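Side-chain contacts in heat-shock protein cognate (HSC) co-chaperone sgt12 (Aspergillus fumigatus, PDB 3SZ7), which binds tail-anchored proteins bound for the endoplasmic reticulum and directs them to the GET pathway, binding HSC-family chaperones through its TPR domain: residues 128-132 with 133-137; 83-86 with 87-91; 121-124 with 125-129. One frame throughout, in Å; residues are numbered along the deposited sequence.

In the fold
All three contacts are local, each between neighbouring turns or at the end of a helix in the TPR domain of this co-chaperone. Interaction 2 comes first along the chain, on helix 79-91 near the middle of the molecule. Interactions 3 and 1 follow in that order on helix 115-133, share I128 and E129, and have centres about 11 Å apart; interaction 1 marks where that helix gives way to loop. The centres of interactions 2 and 3 lie about 13 Å apart and the two touch: the F90 ring packs on T123, T124 and K127. Together they run from the repeats of this HSC-binding domain out along the helix that follows the last predicted one.

Interaction 1. Residues 128-132 with 133-137; sequences IEEAN and RGAEP
E129 meets R133 one turn further on, at the C-terminal end of helix 115-133. Its backbone O accepts R133 N at 2.9 Å, a normal helical bond. The side chain leaves with CG trans to N (chi1 -179°) and then bends at chi2, which carries the carboxylate alongside R133, both side chains pointing the same way. What touches is an acid oxygen and aliphatic carbon: E129 OE2 lies 3.4 Å from R133 CG. Carboxylate and guanidinium planes are nearly parallel, 11° apart, yet E129 OE2 stands well off the guanidinium plane and 4.4 Å from R133 NE, with no N-H aimed at it. The pair probably attracts through charge alone, without forming a salt bridge. Both residues also touch crystal neighbours, which may influence these side-chain positions.

E130 reaches outward from the helix with its chain extended, and the loop brings A135 CB to 3.9 Å from E130 OE2. A131 O takes a weak 3.3 Å bond from G134 N. G134 is the glycine that terminates the helix: the first residue to leave helical angles, it has a positive phi (102°), a conformation glycine takes up easily. N132 still belongs to the regular helix, its N bonded to I128 O at 3.0 Å, while its amide leads away from the loop.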
ATOM      1  N   ILE A 128       9.025  11.485   6.243  1.00 10.07           N
ATOM      2  CA  ILE A 128       9.707  12.403   5.343  1.00  8.93           C
ATOM      3  C   ILE A 128      10.259  13.595   6.124  1.00 14.63           C
ATOM      4  O   ILE A 128      11.378  14.034   5.886  1.00 13.05           O
ATOM      5  CB  ILE A 128       8.788  12.863   4.202  1.00  8.68           C
ATOM      6  CG1 ILE A 128       8.458  11.670   3.295  1.00 10.07           C
ATOM      7  CG2 ILE A 128       9.450  13.969   3.405  1.00 13.39           C
ATOM      8  CD1 ILE A 128       7.347  11.945   2.293  1.00 16.31           C
ATOM      9  N   GLU A 129       9.485  14.097   7.083  1.00 11.15           N
ATOM     10  CA  GLU A 129       9.949  15.216   7.903  1.00 12.82           C
ATOM     11  C   GLU A 129      11.121  14.804   8.796  1.00 10.87           C
ATOM     12  O   GLU A 129      12.041  15.591   9.009  1.00 14.27           O
ATOM     13  CB  GLU A 129       8.807  15.814   8.733  1.00 14.64           C
ATOM     14  CG  GLU A 129       9.212  17.005   9.600  1.00 15.55           C
ATOM     15  CD  GLU A 129       9.486  18.289   8.814  1.00 38.03           C
ATOM     16  OE1 GLU A 129       9.645  18.229   7.576  1.00 42.49           O
ATOM     17  OE2 GLU A 129       9.539  19.369   9.445  1.00 41.15           O
ATOM     18  N   GLU A 130      11.088  13.574   9.308  1.00 12.46           N
ATOM     19  CA  GLU A 130      12.209  13.040  10.081  1.00 10.44           C
ATOM     20  C   GLU A 130      13.490  13.131   9.257  1.00 15.35           C
ATOM     21  O   GLU A 130      14.518  13.600   9.745  1.00 15.29           O
ATOM     22  CB  GLU A 130      11.961  11.587  10.501  1.00 14.39           C
ATOM     23  CG  GLU A 130      13.154  10.941  11.212  1.00 20.27           C
ATOM     24  CD  GLU A 130      12.966   9.449  11.464  1.00 35.62           C
ATOM     25  OE1 GLU A 130      11.845   8.936  11.253  1.00 33.45           O
ATOM     26  OE2 GLU A 130      13.944   8.788  11.877  1.00 40.31           O
ATOM     27  N   ALA A 131      13.419  12.688   8.006  1.00 10.93           N
ATOM     28  CA  ALA A 131      14.591  12.703   7.126  1.00 12.56           C
ATOM     29  C   ALA A 131      15.054  14.127   6.835  1.00 12.77           C
ATOM     30  O   ALA A 131      16.246  14.420   6.870  1.00 13.92           O
ATOM     31  CB  ALA A 131      14.281  11.970   5.819  1.00 14.96           C
ATOM     32  N   ASN A 132      14.098  15.001   6.534  1.00 12.94           N
ATOM     33  CA  ASN A 132      14.389  16.389   6.180  1.00 11.48           C
ATOM     34  C   ASN A 132      15.058  17.162   7.300  1.00 12.52           C
ATOM     35  O   ASN A 132      15.907  18.018   7.053  1.00 13.57           O
ATOM     36  CB  ASN A 132      13.096  17.117   5.828  1.00 16.63           C
ATOM     37  CG  ASN A 132      12.486  16.647   4.529  1.00 27.11           C
ATOM     38  OD1 ASN A 132      13.038  15.795   3.825  1.00 30.45           O
ATOM     39  ND2 ASN A 132      11.324  17.195   4.208  1.00 21.63           N
ATOM     40  N   ARG A 133      14.637  16.891   8.533  1.00 10.72           N
ATOM     41  CA  ARG A 133      15.121  17.654   9.677  1.00 12.06           C
ATOM     42  C   ARG A 133      16.344  17.005  10.307  1.00 18.71           C
ATOM     43  O   ARG A 133      16.970  17.586  11.192  1.00 21.30           O
ATOM     44  CB  ARG A 133      14.007  17.832  10.712  1.00 13.64           C
ATOM     45  CG  ARG A 133      12.809  18.612  10.180  1.00 13.20           C
ATOM     46  CD  ARG A 133      13.147  20.083   9.953  1.00 17.69           C
ATOM     47  NE  ARG A 133      13.333  20.800  11.211  1.00 19.56           N
ATOM     48  CZ  ARG A 133      13.664  22.084  11.299  1.00 22.43           C
ATOM     49  NH1 ARG A 133      13.848  22.801  10.197  1.00 26.99           N
ATOM     50  NH2 ARG A 133      13.814  22.652  12.489  1.00 24.06           N
ATOM     51  N   GLY A 134      16.689  15.808   9.834  1.00 19.47           N
ATOM     52  CA  GLY A 134      17.834  15.077  10.347  1.00 20.05           C
ATOM     53  C   GLY A 134      17.417  13.973  11.300  1.00 18.09           C
ATOM     54  O   GLY A 134      16.795  14.231  12.329  1.00 24.04           O
ATOM     55  N   ALA A 135      17.752  12.735  10.949  1.00 14.09           N
ATOM     56  CA  ALA A 135      17.346  11.578  11.741  1.00 16.34           C
ATOM     57  C   ALA A 135      18.170  11.442  13.018  1.00 13.19           C
ATOM     58  O   ALA A 135      17.827  10.651  13.899  1.00 14.58           O
ATOM     59  CB  ALA A 135      17.451  10.316  10.918  1.00 18.18           C
ATOM     60  N   GLU A 136      19.249  12.212  13.096  1.00 17.31           N
ATOM     61  CA  GLU A 136      20.177  12.168  14.225  1.00 18.51           C
ATOM     62  C   GLU A 136      20.425  13.581  14.740  1.00 16.05           C
ATOM     63  O   GLU A 136      20.712  14.476  13.950  1.00 24.22           O
ATOM     64  CB  GLU A 136      21.504  11.569  13.755  1.00 19.78           C
ATOM     65  CG  GLU A 136      22.617  11.554  14.797  1.00 22.40           C
ATOM     66  CD  GLU A 136      22.477  10.417  15.787  1.00 30.56           C
ATOM     67  OE1 GLU A 136      21.436   9.732  15.758  1.00 31.98           O
ATOM     68  OE2 GLU A 136      23.411  10.204  16.593  1.00 27.54           O
ATOM     69  N   PRO A 137      20.330  13.791  16.066  1.00 18.03           N
ATOM     70  CA  PRO A 137      20.650  15.129  16.582  1.00 17.79           C
ATOM     71  C   PRO A 137      22.083  15.512  16.236  1.00 21.46           C
ATOM     72  O   PRO A 137      22.943  14.635  16.166  1.00 18.58           O
ATOM     73  CB  PRO A 137      20.541  14.963  18.105  1.00 19.63           C
ATOM     74  CG  PRO A 137      19.715  13.728  18.316  1.00 20.29           C
ATOM     75  CD  PRO A 137      20.020  12.837  17.143  1.00 19.35           C
TER

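Interaction 2. Residues 83-86 with 87-91; sequences SRLG and LARFD
L85 sets CG trans to its backbone N (chi1 -179°), while R89 turns CG away from its own carbonyl carbon (chi1 -70°) and runs extended from CG to NE. The two side chains therefore cross one helical turn apart, with the leucine lying under the arginine's flat end. L85 CD2 sits 3.6 Å from the plane of the R89 guanidinium, over its centre, and L85 CD1 touches R89 NE at 3.5 Å. The methyls thus occupy one face and leave the N-H groups pointing outward: R89 NH2 makes a salt bridge with E69, and NH1 donates to the backbone O of G97, two bonds that should fix the group's rotation. R89 so links helix 79-91 to the helices before and after it in the chain, 61-74 and 95-109.

L85 and G86 fill the seventh and eighth positions of the predicted third TPR repeat, where the TPR consensus has leucine and glycine, and both are buried; L85 reaches A68 on helix 61-74 and A101 on helix 95-109. G86 O accepts F90 N at 2.9 Å and has F90 CB 3.3 Å away. The F90 ring, carried away from G86, meets Y95 edge-to-face and packs against helix 115-133.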
ATOM      1  N   SER A  83      -4.898   3.114  -1.508  1.00 14.60           N
ATOM      2  CA  SER A  83      -4.492   2.789  -0.146  1.00 16.43           C
ATOM      3  C   SER A  83      -3.524   1.608  -0.140  1.00 13.29           C
ATOM      4  O   SER A  83      -2.543   1.602   0.607  1.00 14.04           O
ATOM      5  CB  SER A  83      -5.711   2.484   0.725  1.00 20.58           C
ATOM      6  OG  SER A  83      -5.319   2.276   2.069  1.00 23.52           O
ATOM      7  N   ARG A  84      -3.811   0.609  -0.972  1.00 12.99           N
ATOM      8  CA  ARG A  84      -2.941  -0.552  -1.132  1.00 15.83           C
ATOM      9  C   ARG A  84      -1.587  -0.144  -1.677  1.00 14.21           C
ATOM     10  O   ARG A  84      -0.559  -0.626  -1.214  1.00 12.08           O
ATOM     11  CB  ARG A  84      -3.558  -1.557  -2.102  1.00 17.93           C
ATOM     12  CG  ARG A  84      -4.856  -2.146  -1.633  1.00 24.21           C
ATOM     13  CD  ARG A  84      -4.626  -3.425  -0.869  1.00 24.05           C
ATOM     14  NE  ARG A  84      -5.898  -3.990  -0.450  1.00 19.65           N
ATOM     15  CZ  ARG A  84      -6.352  -3.960   0.795  1.00 24.78           C
ATOM     16  NH1 ARG A  84      -5.620  -3.410   1.756  1.00 25.56           N
ATOM     17  NH2 ARG A  84      -7.527  -4.494   1.082  1.00 29.14           N
ATOM     18  N   LEU A  85      -1.599   0.736  -2.674  1.00 14.97           N
ATOM     19  CA  LEU A  85      -0.367   1.217  -3.294  1.00 12.46           C
ATOM     20  C   LEU A  85       0.473   2.011  -2.297  1.00 11.63           C
ATOM     21  O   LEU A  85       1.696   1.888  -2.259  1.00 12.34           O
ATOM     22  CB  LEU A  85      -0.695   2.091  -4.502  1.00 13.86           C
ATOM     23  CG  LEU A  85       0.506   2.654  -5.262  1.00 15.12           C
ATOM     24  CD1 LEU A  85       1.461   1.530  -5.637  1.00 12.38           C
ATOM     25  CD2 LEU A  85       0.040   3.404  -6.505  1.00 14.12           C
ATOM     26  N   GLY A  86      -0.196   2.827  -1.491  1.00  8.20           N
ATOM     27  CA  GLY A  86       0.480   3.603  -0.466  1.00 10.32           C
ATOM     28  C   GLY A  86       1.227   2.713   0.505  1.00 12.56           C
ATOM     29  O   GLY A  86       2.386   2.967   0.825  1.00 11.27           O
ATOM     30  N   LEU A  87       0.567   1.665   0.985  1.00  9.46           N
ATOM     31  CA  LEU A  87       1.200   0.762   1.942  1.00 10.05           C
ATOM     32  C   LEU A  87       2.355   0.002   1.301  1.00 10.79           C
ATOM     33  O   LEU A  87       3.412  -0.151   1.896  1.00 11.66           O
ATOM     34  CB  LEU A  87       0.178  -0.211   2.536  1.00 10.18           C
ATOM     35  CG  LEU A  87       0.693  -1.122   3.652  1.00 14.03           C
ATOM     36  CD1 LEU A  87       1.305  -0.305   4.781  1.00 15.38           C
ATOM     37  CD2 LEU A  87      -0.437  -1.998   4.187  1.00 19.52           C
ATOM     38  N   ALA A  88       2.149  -0.488   0.085  1.00 11.16           N
ATOM     39  CA  ALA A  88       3.203  -1.221  -0.599  1.00 11.74           C
ATOM     40  C   ALA A  88       4.442  -0.349  -0.798  1.00 12.44           C
ATOM     41  O   ALA A  88       5.569  -0.797  -0.572  1.00 14.64           O
ATOM     42  CB  ALA A  88       2.698  -1.784  -1.938  1.00 13.74           C
ATOM     43  N   ARG A  89       4.242   0.895  -1.215  1.00  9.67           N
ATOM     44  CA  ARG A  89       5.380   1.798  -1.407  1.00  9.91           C
ATOM     45  C   ARG A  89       6.039   2.137  -0.073  1.00 12.68           C
ATOM     46  O   ARG A  89       7.262   2.227   0.018  1.00 10.69           O
ATOM     47  CB  ARG A  89       4.945   3.069  -2.132  1.00  9.47           C
ATOM     48  CG  ARG A  89       4.576   2.833  -3.600  1.00  9.57           C
ATOM     49  CD  ARG A  89       4.192   4.128  -4.303  1.00  9.49           C
ATOM     50  NE  ARG A  89       3.997   3.939  -5.740  1.00 11.11           N
ATOM     51  CZ  ARG A  89       3.443   4.848  -6.538  1.00 17.39           C
ATOM     52  NH1 ARG A  89       3.030   6.004  -6.035  1.00 15.57           N
ATOM     53  NH2 ARG A  89       3.297   4.603  -7.837  1.00 16.04           N
ATOM     54  N   PHE A  90       5.222   2.317   0.958  1.00 10.84           N
ATOM     55  CA  PHE A  90       5.739   2.600   2.290  1.00 11.42           C
ATOM     56  C   PHE A  90       6.656   1.467   2.730  1.00  8.57           C
ATOM     57  O   PHE A  90       7.746   1.704   3.258  1.00 12.68           O
ATOM     58  CB  PHE A  90       4.575   2.769   3.274  1.00  9.41           C
ATOM     59  CG  PHE A  90       4.995   3.209   4.645  1.00 12.59           C
ATOM     60  CD1 PHE A  90       5.490   2.294   5.564  1.00 11.78           C
ATOM     61  CD2 PHE A  90       4.888   4.536   5.017  1.00  9.30           C
ATOM     62  CE1 PHE A  90       5.872   2.706   6.826  1.00 16.29           C
ATOM     63  CE2 PHE A  90       5.275   4.957   6.280  1.00 12.17           C
ATOM     64  CZ  PHE A  90       5.761   4.036   7.186  1.00 15.29           C
ATOM     65  N   ASP A  91       6.223   0.231   2.478  1.00  9.41           N
ATOM     66  CA  ASP A  91       6.977  -0.953   2.881  1.00 11.60           C
ATOM     67  C   ASP A  91       8.229  -1.159   2.023  1.00 11.53           C
ATOM     68  O   ASP A  91       9.120  -1.936   2.377  1.00 13.30           O
ATOM     69  CB  ASP A  91       6.083  -2.196   2.841  1.00 10.00           C
ATOM     70  CG  ASP A  91       5.021  -2.187   3.931  1.00 21.06           C
ATOM     71  OD1 ASP A  91       5.203  -1.476   4.946  1.00 14.23           O
ATOM     72  OD2 ASP A  91       4.004  -2.901   3.779  1.00 15.90           O
TER

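Interaction 3. Residues 121-124 with 125-129; sequences LETT and KRKIE
K125 lies across L121, and its chain can be followed outward atom by atom. CB and CG first pass the backbone carbonyl of the earlier turn, with K125 CG 3.3 Å from L121 O; CD remains near that oxygen. CE then reaches the leucine, K125 CE standing 3.7 Å from L121 CG and about as far from its CD1, while NZ goes on past L121 CD2. The chain is extended beyond CG, so it is the methylenes that lie on the leucine and the ammonium is carried beyond it.

Next round the helix, E122 and R126 lie side by side and form an i to i+4 salt bridge. One oxygen does all the work: E122 OE2 takes R126 NH2 at 2.8 Å and R126 NH1 at 3.1 Å, the second bond more bent, with an N-H...O angle of 136°. OE2 sits at the guanidinium edge, in its plane, but is used on its anti side, and the two nitrogens arrive from opposite faces of the carboxylate, whose plane stands 83° to the guanidinium. A bend at chi3 (-66°) turns the arginine back toward the acid.

These pairs lie on helix 115-133, which follows the predicted third TPR and packs on both helices of that repeat. Two threonines, with L121 and K127, lie on the packed side: T123, T124 and K127 touch F90 of helix 79-91, and T124 and L121 reach helix 95-109. The hydroxyls of T123 and T124 bond back to R119 O and G120 O; T124 OG1 still lies against the F90 ring, while the methyls meet the next turn: T123 CG2 is 4.0 Å from K127 CE, and T124 CG2 is 4.1 Å from I128 CD1.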
ATOM      1  N   LEU A 121      -1.098   8.660   5.441  1.00 13.88           N
ATOM      2  CA  LEU A 121      -0.510   9.908   4.958  1.00 14.53           C
ATOM      3  C   LEU A 121       0.233  10.623   6.081  1.00 12.78           C
ATOM      4  O   LEU A 121       1.335  11.139   5.884  1.00 12.12           O
ATOM      5  CB  LEU A 121      -1.589  10.819   4.363  1.00 13.57           C
ATOM      6  CG  LEU A 121      -1.103  12.158   3.794  1.00 15.23           C
ATOM      7  CD1 LEU A 121      -0.039  11.925   2.725  1.00 14.72           C
ATOM      8  CD2 LEU A 121      -2.264  12.978   3.228  1.00 19.36           C
ATOM      9  N   GLU A 122      -0.366  10.640   7.266  1.00 11.15           N
ATOM     10  CA  GLU A 122       0.257  11.291   8.410  1.00 12.27           C
ATOM     11  C   GLU A 122       1.602  10.641   8.729  1.00 12.14           C
ATOM     12  O   GLU A 122       2.611  11.325   8.920  1.00 13.42           O
ATOM     13  CB  GLU A 122      -0.649  11.203   9.640  1.00 14.45           C
ATOM     14  CG  GLU A 122       0.031  11.697  10.910  1.00 14.32           C
ATOM     15  CD  GLU A 122      -0.763  11.401  12.171  1.00 23.02           C
ATOM     16  OE1 GLU A 122      -2.006  11.313  12.096  1.00 24.94           O
ATOM     17  OE2 GLU A 122      -0.134  11.257  13.239  1.00 23.62           O
ATOM     18  N   THR A 123       1.605   9.315   8.796  1.00 12.26           N
ATOM     19  CA  THR A 123       2.817   8.568   9.128  1.00 13.92           C
ATOM     20  C   THR A 123       3.899   8.732   8.060  1.00 15.11           C
ATOM     21  O   THR A 123       5.077   8.882   8.388  1.00 15.31           O
ATOM     22  CB  THR A 123       2.504   7.079   9.352  1.00 17.33           C
ATOM     23  OG1 THR A 123       1.707   6.944  10.534  1.00 19.28           O
ATOM     24  CG2 THR A 123       3.782   6.277   9.522  1.00 16.33           C
ATOM     25  N   THR A 124       3.496   8.716   6.791  1.00 10.96           N
ATOM     26  CA  THR A 124       4.432   8.935   5.690  1.00 12.00           C
ATOM     27  C   THR A 124       5.048  10.337   5.746  1.00 14.16           C
ATOM     28  O   THR A 124       6.262  10.504   5.591  1.00 12.51           O
ATOM     29  CB  THR A 124       3.740   8.738   4.331  1.00 12.22           C
ATOM     30  OG1 THR A 124       3.189   7.418   4.272  1.00 12.30           O
ATOM     31  CG2 THR A 124       4.739   8.914   3.187  1.00 13.83           C
ATOM     32  N   LYS A 125       4.219  11.348   5.971  1.00  9.84           N
ATOM     33  CA  LYS A 125       4.735  12.710   6.064  1.00 12.16           C
ATOM     34  C   LYS A 125       5.703  12.847   7.235  1.00 10.38           C
ATOM     35  O   LYS A 125       6.686  13.581   7.156  1.00 13.86           O
ATOM     36  CB  LYS A 125       3.602  13.714   6.241  1.00 13.11           C
ATOM     37  CG  LYS A 125       2.758  13.963   5.009  1.00 19.19           C
ATOM     38  CD  LYS A 125       1.660  14.970   5.336  1.00 29.48           C
ATOM     39  CE  LYS A 125       0.807  15.287   4.121  1.00 50.44           C
ATOM     40  NZ  LYS A 125      -0.199  16.330   4.449  1.00 61.71           N
ATOM     41  N   ARG A 126       5.402  12.165   8.333  1.00  9.85           N
ATOM     42  CA  ARG A 126       6.253  12.269   9.504  1.00 11.26           C
ATOM     43  C   ARG A 126       7.615  11.656   9.206  1.00 11.29           C
ATOM     44  O   ARG A 126       8.640  12.166   9.664  1.00 15.03           O
ATOM     45  CB  ARG A 126       5.599  11.607  10.717  1.00 15.25           C
ATOM     46  CG  ARG A 126       6.419  11.708  11.990  1.00 16.63           C
ATOM     47  CD  ARG A 126       5.632  11.217  13.201  1.00 17.98           C
ATOM     48  NE  ARG A 126       4.493  12.085  13.482  1.00 19.73           N
ATOM     49  CZ  ARG A 126       3.219  11.723  13.360  1.00 22.67           C
ATOM     50  NH1 ARG A 126       2.907  10.491  12.975  1.00 19.47           N
ATOM     51  NH2 ARG A 126       2.255  12.593  13.637  1.00 21.82           N
ATOM     52  N   LYS A 127       7.618  10.566   8.443  1.00 13.54           N
ATOM     53  CA  LYS A 127       8.865   9.895   8.059  1.00 10.46           C
ATOM     54  C   LYS A 127       9.695  10.799   7.159  1.00 12.67           C
ATOM     55  O   LYS A 127      10.916  10.869   7.283  1.00 12.61           O
ATOM     56  CB  LYS A 127       8.580   8.582   7.323  1.00 13.41           C
ATOM     57  CG  LYS A 127       7.741   7.588   8.118  1.00 32.31           C
ATOM     58  CD  LYS A 127       8.585   6.677   8.990  1.00 40.13           C
ATOM     59  CE  LYS A 127       7.689   5.786   9.852  1.00 44.25           C
ATOM     60  NZ  LYS A 127       8.179   4.379   9.951  1.00 42.30           N
ATOM     61  N   ILE A 128       9.025  11.485   6.243  1.00 10.07           N
ATOM     62  CA  ILE A 128       9.707  12.403   5.343  1.00  8.93           C
ATOM     63  C   ILE A 128      10.259  13.595   6.124  1.00 14.63           C
ATOM     64  O   ILE A 128      11.378  14.034   5.886  1.00 13.05           O
ATOM     65  CB  ILE A 128       8.788  12.863   4.202  1.00  8.68           C
ATOM     66  CG1 ILE A 128       8.458  11.670   3.295  1.00 10.07           C
ATOM     67  CG2 ILE A 128       9.450  13.969   3.405  1.00 13.39           C
ATOM     68  CD1 ILE A 128       7.347  11.945   2.293  1.00 16.31           C
ATOM     69  N   GLU A 129       9.485  14.097   7.083  1.00 11.15           N
ATOM     70  CA  GLU A 129       9.949  15.216   7.903  1.00 12.82           C
ATOM     71  C   GLU A 129      11.121  14.804   8.796  1.00 10.87           C
ATOM     72  O   GLU A 129      12.041  15.591   9.009  1.00 14.27           O
ATOM     73  CB  GLU A 129       8.807  15.814   8.733  1.00 14.64           C
ATOM     74  CG  GLU A 129       9.212  17.005   9.600  1.00 15.55           C
ATOM     75  CD  GLU A 129       9.486  18.289   8.814  1.00 38.03           C
ATOM     76  OE1 GLU A 129       9.645  18.229   7.576  1.00 42.49           O
ATOM     77  OE2 GLU A 129       9.539  19.369   9.445  1.00 41.15           O
TER